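PDB 2PBZ: 5-formaminoimidazole-4-carboxamide-1-(Beta)-D-ribofuranosyl 5'-monophosphate synthetase from Thermococcus kodakarensis, which probably acts as an ATP-dependent, magnesium- or manganese-using ligase that forms a carbon-nitrogen bond in purine (IMP) biosynthesis. Local coordinates for residues E297-L300 and A301-D305. Sequence-based numbering, arbitrary orientation.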
loop_
_atom_site.group_PDB
_atom_site.type_symbol
_atom_site.label_atom_id
_atom_site.label_comp_id
_atom_site.label_asym_id
_atom_site.label_seq_id
_atom_site.Cartn_x
_atom_site.Cartn_y
_atom_site.Cartn_z
ATOM N N GLU A 297 -9.884 11.627 20.517
ATOM C CA GLU A 297 -9.356 11.721 21.863
ATOM C C GLU A 297 -9.871 13.027 22.444
ATOM O O GLU A 297 -10.259 13.106 23.603
ATOM C CB GLU A 297 -7.827 11.739 21.835
ATOM C CG GLU A 297 -7.204 11.698 23.215
ATOM C CD GLU A 297 -7.297 10.332 23.843
ATOM O OE1 GLU A 297 -8.351 9.666 23.708
ATOM O OE2 GLU A 297 -6.315 9.930 24.479
ATOM N N LEU A 298 -9.871 14.049 21.606
ATOM C CA LEU A 298 -10.332 15.362 21.989
ATOM C C LEU A 298 -11.820 15.308 22.316
ATOM O O LEU A 298 -12.246 15.737 23.385
ATOM C CB LEU A 298 -10.072 16.324 20.842
ATOM C CG LEU A 298 -9.784 17.787 21.161
ATOM C CD1 LEU A 298 -8.716 17.889 22.245
ATOM C CD2 LEU A 298 -9.339 18.491 19.886
ATOM N N ARG A 299 -12.612 14.758 21.406
ATOM C CA ARG A 299 -14.054 14.677 21.618
ATOM C C ARG A 299 -14.408 13.867 22.862
ATOM O O ARG A 299 -15.358 14.190 23.571
ATOM C CB ARG A 299 -14.736 14.048 20.410
ATOM C CG ARG A 299 -16.223 14.322 20.352
ATOM C CD ARG A 299 -16.899 13.343 19.426
ATOM N NE ARG A 299 -16.654 11.983 19.893
ATOM C CZ ARG A 299 -17.608 11.086 20.140
ATOM N NH1 ARG A 299 -18.885 11.399 19.958
ATOM N NH2 ARG A 299 -17.280 9.878 20.596
ATOM N N LEU A 300 -13.655 12.802 23.119
ATOM C CA LEU A 300 -13.919 11.984 24.286
ATOM C C LEU A 300 -13.659 12.791 25.541
ATOM O O LEU A 300 -14.403 12.699 26.504
ATOM C CB LEU A 300 -13.030 10.744 24.292
ATOM C CG LEU A 300 -13.432 9.643 23.329
ATOM C CD1 LEU A 300 -12.490 8.470 23.505
ATOM C CD2 LEU A 300 -14.876 9.226 23.601
ATOM N N ALA A 301 -12.592 13.577 25.525
ATOM C CA ALA A 301 -12.261 14.404 26.666
ATOM C C ALA A 301 -13.360 15.452 26.903
ATOM O O ALA A 301 -13.755 15.703 28.039
ATOM C CB ALA A 301 -10.914 15.076 26.442
ATOM N N GLU A 302 -13.857 16.049 25.826
ATOM C CA GLU A 302 -14.911 17.052 25.913
ATOM C C GLU A 302 -16.126 16.507 26.643
ATOM O O GLU A 302 -16.602 17.092 27.628
ATOM C CB GLU A 302 -15.361 17.463 24.518
ATOM C CG GLU A 302 -14.291 18.093 23.692
ATOM C CD GLU A 302 -13.968 19.490 24.160
ATOM O OE1 GLU A 302 -13.678 19.657 25.377
ATOM O OE2 GLU A 302 -14.008 20.411 23.309
ATOM N N GLU A 303 -16.623 15.384 26.141
ATOM C CA GLU A 303 -17.802 14.766 26.689
ATOM C C GLU A 303 -17.630 14.289 28.119
ATOM O O GLU A 303 -18.602 13.860 28.742
ATOM C CB GLU A 303 -18.218 13.601 25.792
ATOM C CG GLU A 303 -18.242 13.963 24.325
ATOM C CD GLU A 303 -18.435 12.762 23.425
ATOM O OE1 GLU A 303 -17.661 11.776 23.563
ATOM O OE2 GLU A 303 -19.353 12.808 22.568
ATOM N N GLU A 304 -16.415 14.372 28.653
ATOM C CA GLU A 304 -16.178 13.907 30.022
ATOM C C GLU A 304 -15.484 14.949 30.904
ATOM O O GLU A 304 -14.956 14.645 31.979
ATOM C CB GLU A 304 -15.370 12.611 29.973
ATOM C CG GLU A 304 -16.085 11.508 29.206
ATOM C CD GLU A 304 -15.138 10.482 28.610
ATOM O OE1 GLU A 304 -14.340 9.879 29.373
ATOM O OE2 GLU A 304 -15.200 10.281 27.370
ATOM N N ASP A 305 -15.496 16.189 30.439
ATOM C CA ASP A 305 -14.893 17.278 31.183
ATOM C C ASP A 305 -13.420 17.014 31.482
ATOM O O ASP A 305 -12.809 17.734 32.278
ATOM C CB ASP A 305 -15.666 17.509 32.490
ATOM C CG ASP A 305 -15.460 18.908 33.062
ATOM O OD1 ASP A 305 -15.928 19.163 34.191
ATOM O OD2 ASP A 305 -14.840 19.753 32.383
#
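Arg299 and Glu303, one helical turn apart, are joined twice, by backbone and by side chain. Glu303 N donates to Arg299 O over 3.1 Å, and the N-H...O angle of 173° makes this i to i+4 bond almost straight. Farther out along the side chains, the carboxylate approaches the guanidinium over one face, near its rim: Glu303 OE2 is 3.0 Å from Arg299 NH1 but stands off the guanidinium plane, which identifies an electrostatic salt bridge and not a directed hydrogen bond. The bend at chi3 of Arg299 (58°) brings the guanidinium back toward Glu303; a long, weak ion pair with Glu23 adds a second acidic neighbour.

Leu300 lies between the two glutamates' carboxylates. Its chi1 of -76° sets CG beside the backbone N, and CD2 comes 3.8 Å from Glu303 OE1 and 3.9 Å from Glu304 OE2. Leu300 CB is 3.8 Å from the same Glu304 OE2, as the two side chains run alongside in one direction.

Backbone bonds from Ala301 and Glu302 to Glu297 and Leu298 continue the ladder. The contact is thus an i, i+4 salt bridge on an alpha-helix, 290-302, whose last turn gives way to a type I beta turn from Glu302 to Asp305.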